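Local coordinates for FEZ-1 protein (PDB 5WCK), which probably hydrolyses the four-membered ring of beta-lactam antibiotics, as a monomeric subclass B3 metallo-beta-lactamase with two zinc ions, at residues L17-T22 against G217-K222; Y28-P33 against I37-D42; Y181-N186 against N251-E256; V202-R207 against N244-K249. The protein carries 2 engineered substitutions. One frame throughout, in Å; residues are numbered along the deposited sequence. Where two conformers were deposited one is given.

Interaction 1: residues L17-T22 against G217-K222; sequences LYYVGT and GMFDLK
Leu221 sets both its methyl groups against Tyr19, joining strand 17-19 to the start of helix 221-229 in the alpha-beta/beta-alpha sandwich of the metallo-beta-lactamases. The tight part is a CH-pi contact. Leu221 CD1 sits 4.3 Å from the centroid of the Tyr19 ring and only 3° off its normal, while Leu221 CD2 slips toward the phenol end, 3.7 Å from Tyr19 CZ. With CG opposite the backbone N (chi1 -170°), the tyrosine sends its ring out to meet the leucine, which approaches from the opposing direction. On the other face, Gly21 N stands 3.4 Å above the ring plane, offset toward the rim; a CB on this residue would run into the tyrosine hydroxyl, so glycine suits the place. A forked leucine suits the flat target, since its branches reach both ring and hydroxyl. Phe219 is the looser partner: its CZ comes no nearer than 4.5 Å to Tyr19 CE1, with the tyrosine at the edge of the phenylalanine ring. Phe219 also packs on Phe211 and Leu212 of strand 210-213, in the other sheet, and on Tyr28. Toward solvent lie exposed Gly217 and Lys222 and partly exposed Asp220, whose positive phi ends the loosely bonded turn 217-219 just before helix 221-229. The buried hydroxyl is satisfied locally: Tyr19 OH donates to Thr22 O at 2.6 Å, in the carbonyl plane and on a lone pair.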
# COMPACT_ATOMS: atom_id res chain seq x y z
N LEU A 17 11.84 -6.48 -6.85
CA LEU A 17 10.48 -6.25 -6.37
C LEU A 17 9.53 -7.22 -7.09
O LEU A 17 9.50 -7.26 -8.33
CB LEU A 17 10.08 -4.79 -6.65
CG LEU A 17 8.62 -4.43 -6.37
CD1 LEU A 17 8.31 -4.47 -4.90
CD2 LEU A 17 8.30 -3.06 -6.93
N TYR A 18 8.78 -7.97 -6.28
CA TYR A 18 7.87 -9.01 -6.73
C TYR A 18 6.46 -8.71 -6.24
O TYR A 18 6.24 -8.11 -5.17
CB TYR A 18 8.28 -10.38 -6.17
CG TYR A 18 9.65 -10.84 -6.60
CD1 TYR A 18 10.80 -10.32 -6.03
CD2 TYR A 18 9.79 -11.77 -7.62
CE1 TYR A 18 12.05 -10.72 -6.46
CE2 TYR A 18 11.05 -12.20 -8.04
CZ TYR A 18 12.18 -11.68 -7.45
OH TYR A 18 13.44 -12.06 -7.86
N TYR A 19 5.48 -9.15 -7.04
CA TYR A 19 4.09 -9.13 -6.68
C TYR A 19 3.73 -10.47 -6.02
O TYR A 19 3.96 -11.53 -6.64
CB TYR A 19 3.21 -8.94 -7.92
CG TYR A 19 1.77 -8.68 -7.55
CD1 TYR A 19 1.40 -7.44 -7.05
CD2 TYR A 19 0.78 -9.65 -7.65
CE1 TYR A 19 0.11 -7.17 -6.67
CE2 TYR A 19 -0.52 -9.40 -7.24
CZ TYR A 19 -0.87 -8.15 -6.77
OH TYR A 19 -2.13 -7.86 -6.34
N VAL A 20 3.17 -10.43 -4.81
CA VAL A 20 2.73 -11.63 -4.09
C VAL A 20 1.31 -11.46 -3.56
O VAL A 20 0.93 -12.10 -2.59
CB VAL A 20 3.71 -12.01 -2.97
CG1 VAL A 20 5.04 -12.48 -3.54
CG2 VAL A 20 3.94 -10.88 -1.96
N GLY A 21 0.53 -10.59 -4.21
CA GLY A 21 -0.81 -10.33 -3.78
C GLY A 21 -1.86 -11.12 -4.54
O GLY A 21 -1.60 -12.17 -5.14
N THR A 22 -3.08 -10.60 -4.47
CA THR A 22 -4.28 -11.21 -4.98
C THR A 22 -4.73 -10.47 -6.25
O THR A 22 -4.05 -9.62 -6.79
CB THR A 22 -5.37 -11.19 -3.90
OG1 THR A 22 -5.85 -9.84 -3.80
CG2 THR A 22 -4.92 -11.71 -2.55
N GLY A 217 -6.63 -2.70 -9.07
CA GLY A 217 -7.40 -1.91 -10.00
C GLY A 217 -6.86 -0.49 -10.18
O GLY A 217 -7.13 0.15 -11.21
N MET A 218 -6.06 0.01 -9.23
CA MET A 218 -5.50 1.37 -9.36
C MET A 218 -4.58 1.44 -10.57
O MET A 218 -4.51 2.50 -11.22
CB MET A 218 -4.69 1.74 -8.10
CG MET A 218 -5.54 1.84 -6.90
SD MET A 218 -4.48 2.03 -5.44
CE MET A 218 -5.66 2.62 -4.23
N PHE A 219 -3.83 0.36 -10.82
CA PHE A 219 -2.71 0.44 -11.74
C PHE A 219 -2.84 -0.59 -12.87
O PHE A 219 -1.89 -0.79 -13.59
CB PHE A 219 -1.37 0.31 -11.01
CG PHE A 219 -1.13 -1.00 -10.30
CD1 PHE A 219 -1.61 -1.20 -9.00
CD2 PHE A 219 -0.42 -2.03 -10.90
CE1 PHE A 219 -1.34 -2.39 -8.33
CE2 PHE A 219 -0.18 -3.22 -10.23
CZ PHE A 219 -0.66 -3.41 -8.95
N ASP A 220 -4.02 -1.20 -13.05
CA ASP A 220 -4.28 -2.07 -14.23
C ASP A 220 -3.43 -3.35 -14.15
O ASP A 220 -2.88 -3.78 -15.16
CB ASP A 220 -4.09 -1.32 -15.55
CG ASP A 220 -4.80 -1.94 -16.75
OD1 ASP A 220 -5.72 -2.75 -16.52
OD2 ASP A 220 -4.42 -1.59 -17.89
N LEU A 221 -3.34 -3.95 -12.97
CA LEU A 221 -2.54 -5.18 -12.75
C LEU A 221 -2.88 -6.24 -13.80
O LEU A 221 -1.97 -6.83 -14.39
CB LEU A 221 -2.79 -5.76 -11.35
CG LEU A 221 -2.22 -7.16 -11.11
CD1 LEU A 221 -0.71 -7.12 -11.05
CD2 LEU A 221 -2.80 -7.80 -9.86
N LYS A 222 -4.17 -6.54 -13.96
CA LYS A 222 -4.54 -7.70 -14.80
C LYS A 222 -4.06 -7.53 -16.24
O LYS A 222 -3.43 -8.44 -16.79
CB LYS A 222 -6.05 -7.94 -14.78
CG LYS A 222 -6.61 -8.35 -13.43
CD LYS A 222 -8.11 -8.35 -13.46
CE LYS A 222 -8.77 -8.80 -12.19
NZ LYS A 222 -10.24 -8.64 -12.30

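Interaction 2: residues Y28-P33 against I37-D42; sequences YLIVTP and ILINSD
Ile30 and Ile37 face each other as a hydrogen-bonded pair in the antiparallel hairpin of strands 28-32 and 35-39, which run side by side in the larger sheet of the sandwich. The side chain of Ile30 begins with its CB 4.1 Å from Ile37 CB. CG2 takes the place opposite the backbone N and stands farther from residues 37-42. CG1 lies beside that nitrogen (chi1 -64°) and packs on Leu17 of the neighbouring strand. The terminal CD1 of Ile30 then turns back across the hairpin and ends 3.9 Å from both Ile39 CD1 and Ile37 O, the first a slanting, diagonal contact that skips one residue of the partner strand. Tyr28 lies on the same face opposite Ile39, and its OH reaches Gly213 O; Ile39 touches Leu141 of strand 139-145 in the second sheet. Leu29 and Leu38, the non-hydrogen-bonded pair, point the other way, onto Ile54 and Ile50 of helix 47-56. Four backbone bonds hold the register, among them Ile30 N to Ile37 O at 2.8 Å and Tyr28 N to Ile39 O at 3.0 Å. The carbonyls are used twice: Tyr28 O also meets Leu38 CA at 3.3 Å, and Ile37 O meets Leu29 CA at the same distance. Leu38 CD1 lies 3.5 Å from Tyr28 O as well. The main-chain groups of Tyr28, Ile30, Ile37 and Ile39 thus satisfy one another in pairs, so the side chains can be almost wholly apolar, the Tyr28 hydroxyl being met by Gly213 O; none of the paired residues is charged.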
# COMPACT_ATOMS: atom_id res chain seq x y z
N TYR A 28 3.49 -6.93 -1.87
CA TYR A 28 4.75 -6.83 -2.55
C TYR A 28 5.84 -7.47 -1.70
O TYR A 28 5.83 -7.35 -0.47
CB TYR A 28 5.09 -5.36 -2.84
CG TYR A 28 4.02 -4.67 -3.65
CD1 TYR A 28 4.03 -4.75 -5.04
CD2 TYR A 28 2.95 -4.04 -3.06
CE1 TYR A 28 3.02 -4.19 -5.80
CE2 TYR A 28 1.93 -3.46 -3.79
CZ TYR A 28 1.96 -3.53 -5.18
OH TYR A 28 1.00 -2.97 -5.98
N LEU A 29 6.78 -8.14 -2.36
CA LEU A 29 7.93 -8.77 -1.71
C LEU A 29 9.20 -8.16 -2.29
O LEU A 29 9.37 -8.12 -3.50
CB LEU A 29 7.93 -10.29 -1.95
CG LEU A 29 8.95 -11.07 -1.13
CD1 LEU A 29 8.50 -11.21 0.32
CD2 LEU A 29 9.23 -12.43 -1.74
N ILE A 30 10.06 -7.66 -1.40
CA ILE A 30 11.35 -7.11 -1.81
C ILE A 30 12.39 -8.09 -1.27
O ILE A 30 12.46 -8.31 -0.07
CB ILE A 30 11.56 -5.67 -1.31
CG1 ILE A 30 10.56 -4.67 -1.89
CG2 ILE A 30 12.97 -5.21 -1.65
CD1 ILE A 30 9.23 -4.61 -1.24
N VAL A 31 13.20 -8.65 -2.18
CA VAL A 31 14.10 -9.76 -1.86
C VAL A 31 15.53 -9.22 -1.83
O VAL A 31 16.00 -8.64 -2.81
CB VAL A 31 13.96 -10.89 -2.89
CG1 VAL A 31 15.01 -11.98 -2.65
CG2 VAL A 31 12.56 -11.48 -2.86
N THR A 32 16.20 -9.43 -0.70
CA THR A 32 17.57 -8.94 -0.49
C THR A 32 18.44 -10.06 0.04
O THR A 32 17.96 -11.06 0.58
CB THR A 32 17.65 -7.74 0.47
OG1 THR A 32 17.79 -8.20 1.82
CG2 THR A 32 16.45 -6.82 0.37
N PRO A 33 19.78 -9.90 -0.06
CA PRO A 33 20.70 -10.88 0.51
C PRO A 33 20.59 -11.07 2.03
O PRO A 33 21.12 -12.07 2.55
CB PRO A 33 22.08 -10.33 0.12
CG PRO A 33 21.81 -9.45 -1.06
CD PRO A 33 20.47 -8.82 -0.77
N ILE A 37 11.38 -8.07 2.55
CA ILE A 37 10.40 -7.13 3.06
C ILE A 37 9.06 -7.46 2.40
O ILE A 37 9.02 -7.66 1.18
CB ILE A 37 10.77 -5.67 2.73
CG1 ILE A 37 12.17 -5.32 3.24
CG2 ILE A 37 9.71 -4.70 3.23
CD1 ILE A 37 12.67 -3.97 2.77
N LEU A 38 8.01 -7.56 3.21
CA LEU A 38 6.65 -7.78 2.73
C LEU A 38 5.83 -6.51 2.98
O LEU A 38 5.86 -5.95 4.09
CB LEU A 38 6.04 -8.97 3.47
CG LEU A 38 4.58 -9.27 3.13
CD1 LEU A 38 4.40 -9.68 1.68
CD2 LEU A 38 4.01 -10.35 4.03
N ILE A 39 5.09 -6.07 1.94
CA ILE A 39 4.19 -4.89 2.05
C ILE A 39 2.74 -5.38 1.83
O ILE A 39 2.51 -5.95 0.79
CB ILE A 39 4.55 -3.79 1.03
CG1 ILE A 39 6.06 -3.49 1.01
CG2 ILE A 39 3.76 -2.53 1.34
CD1 ILE A 39 6.44 -2.25 0.22
N ASN A 40 1.90 -5.16 2.85
CA ASN A 40 0.45 -5.47 2.92
C ASN A 40 0.19 -6.93 3.33
O ASN A 40 0.53 -7.79 2.59
CB ASN A 40 -0.37 -4.97 1.72
CG ASN A 40 -0.29 -3.47 1.56
OD1 ASN A 40 -0.39 -2.74 2.52
ND2 ASN A 40 -0.14 -3.00 0.34
N SER A 41 -0.45 -7.12 4.48
CA SER A 41 -0.78 -8.47 5.01
C SER A 41 -2.20 -8.87 4.57
O SER A 41 -2.53 -10.02 4.72
CB SER A 41 -0.65 -8.47 6.50
OG SER A 41 -1.41 -7.41 7.02
N ASP A 42 -2.97 -7.91 4.05
CA ASP A 42 -4.29 -8.19 3.48
C ASP A 42 -5.23 -8.78 4.54
O ASP A 42 -5.11 -8.49 5.72
CB ASP A 42 -4.14 -9.02 2.21
CG ASP A 42 -3.19 -8.41 1.18
OD1 ASP A 42 -2.93 -7.19 1.29
OD2 ASP A 42 -2.75 -9.16 0.29

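Interaction 3: residues Y181-N186 against N251-E256; sequences YKLVDN and NDFYTE
Leu183 pushes its forked end between Phe253 and Glu256, two residues three apart on the same side of the C-terminal helix 239-262. The leucine comes from the loop that leads to helix 192-204. Its axis runs at a slant to that of Phe253 and at about a right angle to that of Glu256. Both methyl groups meet the same ring carbon: Leu183 CD1 is 3.9 Å and Leu183 CD2 4.0 Å from Phe253 CE1. The methyl CD1 of Leu183 also rests 3.9 Å from Glu256 CG, so the glutamate contributes its aliphatic stem here. That stem starts opposite the backbone N and bends at the next bond (chi2 60°), carrying the carboxylate off to the side. There Glu256 OE1 accepts from Gln260 NE2 and from a water at 3.1 Å, and the same water donates to Tyr181 O at 3.0 Å. Gln260 also bonds the loop backbone directly, NE2 to Tyr181 O and OE1 to Leu183 N. Phe253 continues inward onto Tyr196 and Ile200 of helix 192-204. The loop braces its own curve with Asn186 ND2 donating to Lys182 O, 2.8 Å away, at a nearly straight 169°; the carbonyl lies almost in the amide plane. Tyr181 OH is hydrogen-bonded to His149 O, and Tyr181 touches His73, both histidines being zinc ligands. Leucine and phenylalanine suit the buried half and glutamate the margin: the apolar carbons pack together, while the water and amide beside them would probably favour an ionised carboxylate, linked to the loop through solvent and Gln260 alike.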
# COMPACT_ATOMS: atom_id res chain seq x y z
N TYR A 181 -17.16 9.68 3.88
CA TYR A 181 -16.13 10.50 4.55
C TYR A 181 -16.62 11.96 4.56
O TYR A 181 -17.13 12.36 3.58
CB TYR A 181 -14.84 10.46 3.74
CG TYR A 181 -13.83 9.42 4.14
CD1 TYR A 181 -14.18 8.33 4.92
CD2 TYR A 181 -12.51 9.55 3.76
CE1 TYR A 181 -13.24 7.39 5.28
CE2 TYR A 181 -11.55 8.61 4.12
CZ TYR A 181 -11.92 7.53 4.89
OH TYR A 181 -11.00 6.60 5.27
N LYS A 182 -16.39 12.70 5.65
CA LYS A 182 -16.80 14.13 5.74
C LYS A 182 -15.55 15.00 5.54
O LYS A 182 -14.62 14.86 6.29
CB LYS A 182 -17.45 14.36 7.10
CG LYS A 182 -17.95 15.78 7.41
CD LYS A 182 -18.73 16.42 8.53
CE LYS A 182 -20.07 15.75 8.64
NZ LYS A 182 -20.97 16.18 7.54
N LEU A 183 -15.57 15.86 4.53
CA LEU A 183 -14.38 16.68 4.21
C LEU A 183 -14.47 18.11 4.77
O LEU A 183 -13.49 18.80 4.69
CB LEU A 183 -14.27 16.74 2.68
CG LEU A 183 -14.03 15.40 2.00
CD1 LEU A 183 -13.99 15.60 0.49
CD2 LEU A 183 -12.74 14.77 2.49
N VAL A 184 -15.64 18.50 5.27
CA VAL A 184 -15.89 19.86 5.75
C VAL A 184 -16.29 19.74 7.22
O VAL A 184 -17.25 19.01 7.52
CB VAL A 184 -17.02 20.54 4.96
CG1 VAL A 184 -17.31 21.94 5.48
CG2 VAL A 184 -16.74 20.55 3.46
N ASP A 185 -15.55 20.43 8.09
CA ASP A 185 -15.83 20.44 9.54
C ASP A 185 -15.91 19.00 10.09
O ASP A 185 -16.80 18.64 10.88
CB ASP A 185 -17.11 21.25 9.81
CG ASP A 185 -16.96 22.72 9.45
OD1 ASP A 185 -15.85 23.25 9.60
OD2 ASP A 185 -17.96 23.29 9.00
N ASN A 186 -14.93 18.17 9.70
CA ASN A 186 -14.83 16.82 10.23
C ASN A 186 -14.52 16.89 11.73
O ASN A 186 -13.55 17.54 12.15
CB ASN A 186 -13.77 16.03 9.46
CG ASN A 186 -13.77 14.56 9.80
OD1 ASN A 186 -13.60 14.19 10.96
ND2 ASN A 186 -13.96 13.71 8.79
N ASN A 251 -8.70 15.16 -9.07
CA ASN A 251 -9.95 15.71 -9.57
C ASN A 251 -11.12 15.09 -8.79
O ASN A 251 -12.06 15.81 -8.42
CB ASN A 251 -10.06 15.51 -11.08
CG ASN A 251 -9.18 16.48 -11.84
OD1 ASN A 251 -8.88 17.57 -11.34
ND2 ASN A 251 -8.73 16.09 -13.03
N ASP A 252 -11.09 13.78 -8.52
CA ASP A 252 -12.14 13.08 -7.76
C ASP A 252 -12.28 13.71 -6.36
O ASP A 252 -13.40 13.87 -5.85
CB ASP A 252 -11.85 11.59 -7.62
CG ASP A 252 -11.94 10.79 -8.92
OD1 ASP A 252 -12.49 11.33 -9.91
OD2 ASP A 252 -11.43 9.61 -8.94
N PHE A 253 -11.16 14.05 -5.73
CA PHE A 253 -11.18 14.66 -4.42
C PHE A 253 -11.91 16.01 -4.49
O PHE A 253 -12.81 16.29 -3.68
CB PHE A 253 -9.78 14.83 -3.82
CG PHE A 253 -9.77 15.76 -2.64
CD1 PHE A 253 -10.16 15.33 -1.38
CD2 PHE A 253 -9.44 17.10 -2.79
CE1 PHE A 253 -10.22 16.21 -0.32
CE2 PHE A 253 -9.48 17.98 -1.72
CZ PHE A 253 -9.87 17.53 -0.48
N TYR A 254 -11.54 16.85 -5.46
CA TYR A 254 -12.16 18.16 -5.60
C TYR A 254 -13.62 18.06 -6.04
O TYR A 254 -14.44 18.90 -5.65
CB TYR A 254 -11.34 19.09 -6.49
CG TYR A 254 -10.23 19.79 -5.74
CD1 TYR A 254 -10.48 20.96 -5.06
CD2 TYR A 254 -8.97 19.23 -5.63
CE1 TYR A 254 -9.49 21.59 -4.33
CE2 TYR A 254 -7.97 19.84 -4.91
CZ TYR A 254 -8.23 21.02 -4.26
OH TYR A 254 -7.24 21.61 -3.56
N THR A 255 -13.97 17.03 -6.81
CA THR A 255 -15.36 16.78 -7.16
C THR A 255 -16.17 16.48 -5.89
O THR A 255 -17.33 16.96 -5.75
CB THR A 255 -15.48 15.65 -8.19
OG1 THR A 255 -14.88 16.13 -9.39
CG2 THR A 255 -16.93 15.27 -8.45
N GLU A 256 -15.62 15.66 -5.00
CA GLU A 256 -16.33 15.28 -3.77
C GLU A 256 -16.41 16.49 -2.83
O GLU A 256 -17.42 16.71 -2.17
CB GLU A 256 -15.68 14.07 -3.09
CG GLU A 256 -16.39 13.62 -1.85
CD GLU A 256 -17.85 13.18 -1.99
OE1 GLU A 256 -18.55 13.18 -0.94
OE2 GLU A 256 -18.27 12.83 -3.13
O HOH W 1 -18.66 11.08 1.34

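Interaction 4: residues V202-R207 against N244-K249; sequences VLESMR and NYIEQK. With SO4 (sulfate ion), chain J.
Glu204 and Glu247 bring two flat carboxylates together at the solvent-facing edge of a helix-to-helix contact, their planes turned 30° apart, with Glu204 OE2 2.9 Å from Glu247 OE1. Both atoms are acceptors and the charges are alike; Glu204 is also deposited in two conformers, so the approach is doubtful as a feature of the fold. The other flat group, the Tyr245 ring, has Lys249 CG 3.4 Å above one face, offset toward the rim, and a sulfate oxygen in plane at its edge. Tyr245 OH donates to sulfate O2 over an implausibly close 2.4 Å, a length to be treated as doubtful. Lys249 NZ donates to O4 of the same sulfate at 2.7 Å and also pairs with Asp252; the ion is likely a crystallisation additive. Lysine and tyrosine, one cationic and one a hydroxyl donor, suit such a guest. Ile246 fills the buried side. Its CG2, opposite the backbone N, lies 3.8 Å from Leu203 CB and 4.0 Å from Glu204 CG, while its longer branch brings CD1 to 3.6 Å from Leu203 O. That carbonyl also accepts Met206 N at 3.2 Å, closing the last turn as helix 192-204 ends. A branched isoleucine can thus cover both the flank and the last turn of the partner helix. Beneath the pair of helices runs the smaller sheet: Ile246 and Tyr245 rest on Ile172, and Met206 on Val170, of strand 165-172, while Leu203 touches Thr155 of strand 154-162.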
# COMPACT_ATOMS: atom_id res chain seq x y z
N VAL A 202 2.14 16.53 -3.15
CA VAL A 202 3.29 15.60 -3.09
C VAL A 202 3.27 14.67 -4.31
O VAL A 202 4.29 14.51 -5.00
CB VAL A 202 3.29 14.78 -1.79
CG1 VAL A 202 4.19 13.55 -1.82
CG2 VAL A 202 3.61 15.68 -0.61
N LEU A 203 2.12 14.05 -4.57
CA LEU A 203 2.06 13.04 -5.63
C LEU A 203 2.19 13.67 -7.04
O LEU A 203 2.83 13.07 -7.95
CB LEU A 203 0.77 12.24 -5.48
CG LEU A 203 0.77 11.28 -4.30
CD1 LEU A 203 -0.64 10.75 -4.10
CD2 LEU A 203 1.76 10.14 -4.46
N GLU A 204 1.61 14.86 -7.24
CA GLU A 204 1.71 15.56 -8.54
C GLU A 204 3.16 15.90 -8.88
O GLU A 204 3.49 16.01 -10.05
CB GLU A 204 0.83 16.79 -8.58
CG GLU A 204 -0.65 16.47 -8.60
CD GLU A 204 -1.55 17.54 -9.18
OE1 GLU A 204 -1.09 18.69 -9.33
OE2 GLU A 204 -2.72 17.24 -9.45
N SER A 205 4.01 16.07 -7.88
CA SER A 205 5.38 16.50 -8.17
C SER A 205 6.37 15.33 -8.05
O SER A 205 7.56 15.54 -8.16
CB SER A 205 5.75 17.68 -7.32
OG SER A 205 5.66 17.35 -5.97
N MET A 206 5.86 14.10 -7.86
CA MET A 206 6.67 12.90 -7.58
C MET A 206 7.01 12.18 -8.89
O MET A 206 6.11 11.83 -9.67
CB MET A 206 5.92 11.90 -6.68
CG MET A 206 6.74 10.71 -6.23
SD MET A 206 5.84 9.66 -5.04
CE MET A 206 6.05 10.65 -3.56
N ARG A 207 8.29 11.88 -9.09
CA ARG A 207 8.73 11.00 -10.18
C ARG A 207 8.07 9.63 -9.98
O ARG A 207 8.08 9.07 -8.90
CB ARG A 207 10.25 10.86 -10.12
CG ARG A 207 10.87 10.02 -11.23
CD ARG A 207 11.07 10.82 -12.51
NE ARG A 207 11.98 11.94 -12.36
CZ ARG A 207 13.30 11.88 -12.43
NH1 ARG A 207 14.02 12.95 -12.17
NH2 ARG A 207 13.91 10.75 -12.76
N ASN A 244 -1.63 10.28 -14.93
CA ASN A 244 -3.04 10.44 -15.21
C ASN A 244 -3.88 9.96 -14.02
O ASN A 244 -4.92 10.53 -13.71
CB ASN A 244 -3.43 9.69 -16.48
CG ASN A 244 -2.93 10.33 -17.75
OD1 ASN A 244 -2.48 11.48 -17.75
ND2 ASN A 244 -2.98 9.57 -18.83
N TYR A 245 -3.43 8.89 -13.35
CA TYR A 245 -4.17 8.35 -12.20
C TYR A 245 -4.15 9.34 -11.04
O TYR A 245 -5.16 9.61 -10.43
CB TYR A 245 -3.61 7.00 -11.76
CG TYR A 245 -4.26 6.48 -10.50
CD1 TYR A 245 -5.53 5.92 -10.54
CD2 TYR A 245 -3.65 6.59 -9.26
CE1 TYR A 245 -6.16 5.48 -9.39
CE2 TYR A 245 -4.27 6.13 -8.10
CZ TYR A 245 -5.53 5.59 -8.16
OH TYR A 245 -6.19 5.16 -7.05
N ILE A 246 -2.97 9.87 -10.74
CA ILE A 246 -2.85 10.89 -9.69
C ILE A 246 -3.75 12.08 -10.02
O ILE A 246 -4.50 12.60 -9.16
CB ILE A 246 -1.38 11.28 -9.47
CG1 ILE A 246 -0.61 10.13 -8.81
CG2 ILE A 246 -1.30 12.56 -8.65
CD1 ILE A 246 0.88 10.19 -9.01
N GLU A 247 -3.71 12.57 -11.26
CA GLU A 247 -4.55 13.71 -11.65
C GLU A 247 -6.04 13.37 -11.52
O GLU A 247 -6.82 14.18 -11.07
CB GLU A 247 -4.22 14.19 -13.07
CG GLU A 247 -5.03 15.38 -13.51
CD GLU A 247 -4.63 16.73 -12.93
OE1 GLU A 247 -3.62 16.80 -12.22
OE2 GLU A 247 -5.35 17.72 -13.18
N GLN A 248 -6.44 12.15 -11.91
CA GLN A 248 -7.82 11.72 -11.81
C GLN A 248 -8.27 11.70 -10.34
O GLN A 248 -9.34 12.15 -10.02
CB GLN A 248 -8.02 10.34 -12.42
CG GLN A 248 -9.47 9.87 -12.36
CD GLN A 248 -10.36 10.74 -13.22
OE1 GLN A 248 -10.09 10.95 -14.40
NE2 GLN A 248 -11.40 11.29 -12.61
N LYS A 249 -7.45 11.14 -9.45
CA LYS A 249 -7.82 11.06 -8.05
C LYS A 249 -7.81 12.47 -7.42
O LYS A 249 -8.64 12.75 -6.55
CB LYS A 249 -6.93 10.08 -7.28
CG LYS A 249 -7.07 8.63 -7.69
CD LYS A 249 -8.51 8.12 -7.78
CE LYS A 249 -9.31 8.30 -6.52
NZ LYS A 249 -10.72 7.87 -6.73
S SO4 J . -9.77 4.20 -7.69
O1 SO4 J . -10.30 2.85 -7.46
O2 SO4 J . -8.49 4.38 -6.94
O3 SO4 J . -9.52 4.39 -9.14
O4 SO4 J . -10.76 5.19 -7.21

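From the N terminus, interaction 1 opens at residues 17-22 and closes at 217-222, drawing most of the chain into one long loop. Interaction 2 is a short hairpin wholly within it, adjacent in the same sheet: Tyr18 N probably bonds to Leu29 O. Residues 181-186 and 202-207 also lie within that loop, but their partners, 251-256 and 244-249, follow its close, so interactions 3 and 4 both cross interaction 1. Interaction 4 lies inside interaction 3, and both use helix 239-262. Met218 packs on Tyr245 where interactions 1 and 4 meet. Interactions 3 and 4 lie across the chain's centre from the hairpin, fastening the C-terminal helix to loop 181-186 and to helix 192-204.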